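PDB 6HNI: ABC-type transport system, sugar-family extracellular solute-binding protein from Peptoclostridium difficile 630, which binds tyrosine as the solute-binding lipoprotein of an ABC transport system, probably delivering it for uptake, and also has adhesive properties. Local coordinates for residues Val32-Pro35 against Ala36-Ala39; Ser78-Ala81 against Ser82-Lys85; Asp296-Ala300 against Leu301-Lys305. The protein carries 1 engineered substitution. One frame throughout, in Å; residues are numbered along the deposited sequence.

Interaction 1: residues Val32-Pro35 against Ala36-Ala39; sequences VEHP and ALDA. With TYR (tyrosine), chain B; EDO (1,2-ethanediol), chain E.
His34 lies against Leu37 at the start of helix 35-50, where the loop after strand 24-30 enters the ligand pocket of this two-lobed, periplasmic-binding-protein fold. Leu37 CG sits over one face of the imidazole, 3.5 Å from the ring centroid and 19° off the ring normal, a CH-pi contact displaced toward NE2 and CE1. CE1 of the bound tyrosine lies 3.5 Å from His34 CE1, while the methyl of Ala36 reaches the ligand's CE2 at 3.7 Å. With chi1 at 68°, His34 CG lies between its backbone N and carbonyl carbon, which folds the ring back over the first turn. Two further partners fix its rotation: NE2 is hydrogen-bonded to OD1 of Asn218, and a water bridges ND1 to Ala36 N, the amide donating to the water. Asn218 ND2 also bonds the ligand, so this one amide joins the histidine to the tyrosine.

His34 also occupies the N-cap position, and its carbonyl O accepts the N-H of Asp38 in an almost straight bond (177°). Val32 CG1 packs on Leu37 CD1 farther from the ligand. The Asp38 carboxylate turns back to the loop, where Gln30 NE2 bonds both Asp38 OD1 and Val32 O; OD1 also lies 3.4 Å from Glu33 CA.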
loop_
_atom_site.group_PDB
_atom_site.type_symbol
_atom_site.label_atom_id
_atom_site.label_comp_id
_atom_site.label_asym_id
_atom_site.label_seq_id
_atom_site.Cartn_x
_atom_site.Cartn_y
_atom_site.Cartn_z
ATOM N N VAL A 32 -10.500 -1.453 1.062
ATOM C CA VAL A 32 -10.864 -2.538 0.161
ATOM C C VAL A 32 -10.038 -3.774 0.543
ATOM O O VAL A 32 -8.985 -3.627 1.117
ATOM C CB VAL A 32 -10.632 -2.114 -1.330
ATOM C CG1 VAL A 32 -9.159 -1.936 -1.615
ATOM C CG2 VAL A 32 -11.304 -3.097 -2.309
ATOM N N GLU A 33 -10.472 -4.963 0.161
ATOM C CA GLU A 33 -9.604 -6.150 0.154
ATOM C C GLU A 33 -8.634 -6.122 -1.041
ATOM O O GLU A 33 -9.017 -6.329 -2.236
ATOM C CB GLU A 33 -10.434 -7.419 0.092
ATOM C CG GLU A 33 -11.352 -7.653 1.271
ATOM C CD GLU A 33 -12.311 -8.806 1.043
ATOM O OE1 GLU A 33 -12.151 -9.523 0.045
ATOM O OE2 GLU A 33 -13.223 -9.007 1.871
ATOM N N HIS A 34 -7.386 -5.818 -0.766
ATOM C CA HIS A 34 -6.257 -6.174 -1.646
ATOM C C HIS A 34 -5.145 -6.707 -0.709
ATOM O O HIS A 34 -5.201 -6.423 0.498
ATOM C CB HIS A 34 -5.821 -5.108 -2.672
ATOM C CG HIS A 34 -5.186 -3.842 -2.154
ATOM N ND1 HIS A 34 -3.861 -3.763 -1.774
ATOM C CD2 HIS A 34 -5.649 -2.561 -2.143
ATOM C CE1 HIS A 34 -3.571 -2.501 -1.491
ATOM N NE2 HIS A 34 -4.629 -1.743 -1.738
ATOM N N PRO A 35 -4.198 -7.507 -1.215
ATOM C CA PRO A 35 -3.387 -8.290 -0.273
ATOM C C PRO A 35 -2.665 -7.516 0.791
ATOM O O PRO A 35 -2.636 -7.938 1.980
ATOM C CB PRO A 35 -2.430 -9.071 -1.172
ATOM C CG PRO A 35 -3.247 -9.285 -2.432
ATOM C CD PRO A 35 -4.032 -8.012 -2.590
ATOM N N ALA A 36 -2.104 -6.402 0.465
ATOM C CA ALA A 36 -1.338 -5.626 1.416
ATOM C C ALA A 36 -2.245 -5.134 2.507
ATOM O O ALA A 36 -1.868 -5.133 3.707
ATOM C CB ALA A 36 -0.667 -4.423 0.713
ATOM N N LEU A 37 -3.422 -4.634 2.161
ATOM C CA LEU A 37 -4.301 -4.086 3.204
ATOM C C LEU A 37 -4.781 -5.185 4.124
ATOM O O LEU A 37 -4.809 -4.979 5.364
ATOM C CB LEU A 37 -5.477 -3.317 2.615
ATOM C CG LEU A 37 -5.124 -2.217 1.584
ATOM C CD1 LEU A 37 -6.318 -1.359 1.324
ATOM C CD2 LEU A 37 -3.935 -1.353 1.984
ATOM N N ASP A 38 -5.158 -6.307 3.572
ATOM C CA ASP A 38 -5.584 -7.488 4.364
ATOM C C ASP A 38 -4.474 -7.928 5.301
ATOM O O ASP A 38 -4.722 -8.282 6.480
ATOM C CB ASP A 38 -5.885 -8.671 3.430
ATOM C CG ASP A 38 -7.194 -8.539 2.627
ATOM O OD1 ASP A 38 -7.986 -7.572 2.841
ATOM O OD2 ASP A 38 -7.425 -9.433 1.730
ATOM N N ALA A 39 -3.243 -7.915 4.829
ATOM C CA ALA A 39 -2.089 -8.357 5.649
ATOM C C ALA A 39 -1.900 -7.441 6.852
ATOM O O ALA A 39 -1.594 -7.920 7.994
ATOM C CB ALA A 39 -0.804 -8.454 4.813
HETATM N N TYR B . 0.234 3.044 -0.002
HETATM C CA TYR B . -1.227 3.015 -0.195
HETATM C C TYR B . -1.857 4.206 0.508
HETATM O O TYR B . -3.078 4.256 0.584
HETATM C CB TYR B . -1.847 1.643 0.137
HETATM C CG TYR B . -1.390 0.563 -0.787
HETATM C CD1 TYR B . -1.780 0.599 -2.159
HETATM C CD2 TYR B . -0.550 -0.445 -0.420
HETATM C CE1 TYR B . -1.301 -0.339 -3.036
HETATM C CE2 TYR B . -0.063 -1.397 -1.290
HETATM C CZ TYR B . -0.448 -1.336 -2.650
HETATM O OH TYR B . 0.036 -2.275 -3.540
HETATM O OXT TYR B . -1.163 5.125 0.891
HETATM C C1 EDO E . -13.781 -6.125 -1.936
HETATM O O1 EDO E . -13.221 -5.589 -0.697
HETATM C C2 EDO E . -14.228 -5.048 -2.934
HETATM O O2 EDO E . -15.620 -5.089 -3.254
HETATM O O HOH W 1 -1.753 -5.508 -2.315
#

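Interaction 2: residues Ser78-Ala81 against Ser82-Lys85; sequences SKFA and SDKK
Asp83 OD1 receives the ammonium of Lys79 in a 2.8 Å salt bridge to NZ, made on the syn lone pair, at the Schellman motif that closes helix 70-82. Lys79 leaves its backbone with CG anti to N (chi1 -178°), then bends at chi2 and chi4, bringing CD and CE alongside OD1 before NZ reaches it. The other carboxylate oxygen, OD2, stands at the edge of the Phe80 ring and makes a long ion pair with Lys85 NZ, whose stronger partner is Asp62 on strand 59-65. Lys79 would be expected to favour the ionised form of Asp83, an effect that the neighbouring Asp62 would partly offset.

The backbone here turns out of the helix. Lys84 has positive phi (61°), and its N donates to Ala81 O at 3.0 Å from above the carbonyl plane. Lys85 N makes a straight but weak bond to Phe80 O, completing the motif. The aliphatic part of Lys85 then crosses Phe80, with CE 3.7 Å from ring atom CD1. Phe80 itself packs inward against strands 59-65 and 24-30. On the outer side, one water joins Ser78 OG to Ser82 OG, 2.8 Å from each.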
loop_
_atom_site.group_PDB
_atom_site.type_symbol
_atom_site.label_atom_id
_atom_site.label_comp_id
_atom_site.label_asym_id
_atom_site.label_seq_id
_atom_site.Cartn_x
_atom_site.Cartn_y
_atom_site.Cartn_z
ATOM N N SER A 78 -17.418 8.565 10.012
ATOM C CA SER A 78 -18.461 9.300 10.691
ATOM C C SER A 78 -19.137 8.460 11.804
ATOM O O SER A 78 -19.356 8.962 12.907
ATOM C CB SER A 78 -19.541 9.750 9.688
ATOM O OG SER A 78 -20.622 10.392 10.337
ATOM N N LYS A 79 -19.481 7.221 11.470
ATOM C CA LYS A 79 -20.161 6.350 12.413
ATOM C C LYS A 79 -19.188 5.954 13.538
ATOM O O LYS A 79 -19.598 5.898 14.711
ATOM C CB LYS A 79 -20.696 5.122 11.682
ATOM C CG LYS A 79 -21.469 4.139 12.543
ATOM C CD LYS A 79 -22.636 4.821 13.220
ATOM C CE LYS A 79 -23.730 3.851 13.703
ATOM N NZ LYS A 79 -23.190 2.734 14.522
ATOM N N PHE A 80 -17.933 5.679 13.263
ATOM C CA PHE A 80 -16.964 5.436 14.335
ATOM C C PHE A 80 -16.845 6.619 15.251
ATOM O O PHE A 80 -16.753 6.418 16.529
ATOM C CB PHE A 80 -15.566 5.130 13.792
ATOM C CG PHE A 80 -15.371 3.783 13.174
ATOM C CD1 PHE A 80 -16.281 2.742 13.292
ATOM C CD2 PHE A 80 -14.182 3.521 12.504
ATOM C CE1 PHE A 80 -16.035 1.495 12.754
ATOM C CE2 PHE A 80 -13.939 2.279 11.953
ATOM C CZ PHE A 80 -14.854 1.268 12.031
ATOM N N ALA A 81 -16.867 7.844 14.782
ATOM C CA ALA A 81 -16.779 9.030 15.597
ATOM C C ALA A 81 -18.045 9.176 16.455
ATOM O O ALA A 81 -17.967 9.392 17.694
ATOM C CB ALA A 81 -16.508 10.271 14.761
ATOM N N SER A 82 -19.214 9.009 15.868
ATOM C CA SER A 82 -20.457 9.141 16.645
ATOM C C SER A 82 -20.672 7.945 17.621
ATOM O O SER A 82 -21.327 8.083 18.674
ATOM C CB SER A 82 -21.635 9.414 15.709
ATOM O OG SER A 82 -21.860 8.336 14.842
ATOM N N ASP A 83 -20.099 6.789 17.305
ATOM C CA ASP A 83 -20.051 5.635 18.203
ATOM C C ASP A 83 -19.129 5.884 19.390
ATOM O O ASP A 83 -19.175 5.129 20.355
ATOM C CB ASP A 83 -19.455 4.370 17.549
ATOM C CG ASP A 83 -20.390 3.651 16.578
ATOM O OD1 ASP A 83 -21.620 3.958 16.546
ATOM O OD2 ASP A 83 -19.860 2.732 15.836
ATOM N N LYS A 84 -18.275 6.895 19.349
ATOM C CA LYS A 84 -17.309 7.162 20.436
ATOM C C LYS A 84 -16.336 6.004 20.658
ATOM O O LYS A 84 -16.053 5.610 21.815
ATOM C CB LYS A 84 -18.041 7.614 21.735
ATOM C CG LYS A 84 -18.976 8.803 21.536
ATOM C CD LYS A 84 -19.793 9.192 22.757
ATOM C CE LYS A 84 -20.551 10.476 22.488
ATOM N NZ LYS A 84 -21.898 10.468 23.084
ATOM N N LYS A 85 -15.784 5.446 19.588
ATOM C CA LYS A 85 -14.759 4.436 19.665
ATOM C C LYS A 85 -13.589 4.958 20.508
ATOM O O LYS A 85 -13.296 6.154 20.546
ATOM C CB LYS A 85 -14.205 4.100 18.292
ATOM C CG LYS A 85 -15.180 3.433 17.334
ATOM C CD LYS A 85 -15.840 2.171 17.851
ATOM C CE LYS A 85 -16.660 1.530 16.763
ATOM N NZ LYS A 85 -17.447 0.395 17.252
HETATM O O HOH W 2 -22.306 9.750 12.424
#

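Interaction 3: residues Asp296-Ala300 against Leu301-Lys305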
loop_
_atom_site.group_PDB
_atom_site.type_symbol
_atom_site.label_atom_id
_atom_site.label_comp_id
_atom_site.label_asym_id
_atom_site.label_seq_id
_atom_site.Cartn_x
_atom_site.Cartn_y
_atom_site.Cartn_z
ATOM N N ASP A 296 5.070 -17.912 -12.487
ATOM C CA ASP A 296 4.158 -18.205 -13.605
ATOM C C ASP A 296 4.295 -17.111 -14.658
ATOM O O ASP A 296 4.347 -17.375 -15.859
ATOM C CB ASP A 296 2.686 -18.233 -13.154
ATOM C CG ASP A 296 2.370 -19.382 -12.220
ATOM O OD1 ASP A 296 2.868 -20.484 -12.525
ATOM O OD2 ASP A 296 1.627 -19.184 -11.210
ATOM N N ILE A 297 4.357 -15.875 -14.195
ATOM C CA ILE A 297 4.555 -14.709 -15.085
ATOM C C ILE A 297 5.951 -14.736 -15.704
ATOM O O ILE A 297 6.088 -14.486 -16.893
ATOM C CB ILE A 297 4.302 -13.368 -14.331
ATOM C CG1 ILE A 297 2.866 -13.280 -13.825
ATOM C CG2 ILE A 297 4.583 -12.156 -15.194
ATOM C CD1 ILE A 297 1.775 -13.376 -14.869
ATOM N N LEU A 298 6.969 -15.099 -14.919
ATOM C CA LEU A 298 8.338 -15.238 -15.404
ATOM C C LEU A 298 8.389 -16.203 -16.599
ATOM O O LEU A 298 8.986 -15.898 -17.624
ATOM C CB LEU A 298 9.254 -15.772 -14.326
ATOM C CG LEU A 298 10.751 -15.808 -14.620
ATOM C CD1 LEU A 298 11.358 -14.425 -14.628
ATOM C CD2 LEU A 298 11.427 -16.661 -13.578
ATOM N N LYS A 299 7.746 -17.362 -16.437
ATOM C CA LYS A 299 7.711 -18.373 -17.472
ATOM C C LYS A 299 6.901 -17.887 -18.679
ATOM O O LYS A 299 7.317 -18.096 -19.826
ATOM C CB LYS A 299 7.137 -19.690 -16.933
ATOM C CG LYS A 299 7.081 -20.792 -17.988
ATOM C CD LYS A 299 6.528 -22.075 -17.407
ATOM C CE LYS A 299 6.104 -23.012 -18.521
ATOM N NZ LYS A 299 5.532 -24.261 -17.957
ATOM N N ALA A 300 5.765 -17.243 -18.452
ATOM C CA ALA A 300 4.958 -16.698 -19.560
ATOM C C ALA A 300 5.730 -15.677 -20.401
ATOM O O ALA A 300 5.496 -15.569 -21.615
ATOM C CB ALA A 300 3.669 -16.083 -19.046
ATOM N N LEU A 301 6.651 -14.932 -19.783
ATOM C CA LEU A 301 7.503 -13.960 -20.507
ATOM C C LEU A 301 8.729 -14.601 -21.186
ATOM O O LEU A 301 9.523 -13.903 -21.815
ATOM C CB LEU A 301 7.946 -12.837 -19.556
ATOM C CG LEU A 301 6.806 -11.949 -19.016
ATOM C CD1 LEU A 301 7.355 -11.003 -18.003
ATOM C CD2 LEU A 301 6.162 -11.083 -20.099
ATOM N N GLY A 302 8.892 -15.907 -21.003
ATOM C CA GLY A 302 9.992 -16.673 -21.544
ATOM C C GLY A 302 11.299 -16.419 -20.831
ATOM O O GLY A 302 12.354 -16.594 -21.429
ATOM N N MET A 303 11.247 -16.004 -19.568
ATOM C CA MET A 303 12.457 -15.709 -18.818
ATOM C C MET A 303 12.935 -16.884 -17.968
ATOM O O MET A 303 12.142 -17.734 -17.530
ATOM C CB MET A 303 12.211 -14.490 -17.940
ATOM C CG MET A 303 11.939 -13.213 -18.736
ATOM S SD MET A 303 11.546 -11.892 -17.555
ATOM C CE MET A 303 11.272 -10.540 -18.684
ATOM N N GLU A 304 14.242 -16.912 -17.724
ATOM C CA GLU A 304 14.864 -17.888 -16.831
ATOM C C GLU A 304 14.899 -17.351 -15.402
ATOM O O GLU A 304 14.932 -16.129 -15.182
ATOM C CB GLU A 304 16.298 -18.195 -17.283
ATOM C CG GLU A 304 16.407 -18.904 -18.623
ATOM C CD GLU A 304 15.788 -20.298 -18.622
ATOM O OE1 GLU A 304 15.218 -20.693 -19.663
ATOM O OE2 GLU A 304 15.865 -21.003 -17.587
ATOM N N LYS A 305 14.907 -18.269 -14.428
ATOM C CA LYS A 305 15.036 -17.864 -13.052
ATOM C C LYS A 305 16.505 -17.388 -12.891
ATOM O O LYS A 305 17.426 -18.091 -13.296
ATOM C CB LYS A 305 14.793 -19.054 -12.119
ATOM C CG LYS A 305 13.313 -19.394 -11.990
ATOM C CD LYS A 305 13.003 -20.434 -10.924
ATOM C CE LYS A 305 11.501 -20.633 -10.827
ATOM N NZ LYS A 305 11.127 -21.376 -9.596
#
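A Schellman motif ends the short helix 295-300, and its apolar side chains close over the turn before the chain runs on toward strand 311-314. Gly302 supplies the positive phi (74°); its N donates to Lys299 O at 2.9 Å from above the carbonyl plane. One residue later, Met303 N bonds to Leu298 O at 3.0 Å, and Leu301 N adds a weak bond to that same carbonyl besides its regular helical bond to Ile297 O.

Leu298 carries the side-chain contact. Its CG is anti to the backbone N (chi1 -172°), an orientation that sends the two methyls across the departing chain. CD1 presses on Met303 CB at 3.4 Å, tighter than usual for two carbons, with the two side chains nearly perpendicular; CD2 meets Lys305 CG at 3.7 Å. Ile297 and Leu301 lie side by side, CG2 to CD1 at 4.1 Å. Leu251 touches Ile297, Leu298 and Leu301, while Phe151 of helix 148-151 touches Leu298 and Met303. Leu301, Gly302 and Met303 thus give their N-H groups to the carbonyls of Ile297, Leu298 and Lys299. The polar work of the turn is done by the backbone, while the side chains meet across it through carbon atoms and Met303 SD.

Of the three, interaction 1 alone belongs to the tyrosine pocket, contributing His34 and Ala36, and it lies near the middle of the chain, its centre about 8 Å from the chain's centre. Interactions 2 and 3 are helix ends, each about 25 Å from that centre and on opposite sides of it, with their own centres about 49 Å apart. Both close their helix with a Schellman motif, whereas interaction 1 is a helix start. Residues 32-39 follow strand 24-30 of the parallel sheet, and Phe80 of interaction 2 packs on that strand and on 59-65; the nearest atoms of the two contacts are nevertheless about 12 Å apart. Residues 296-305 stay about 14 Å from interaction 1 at nearest atoms.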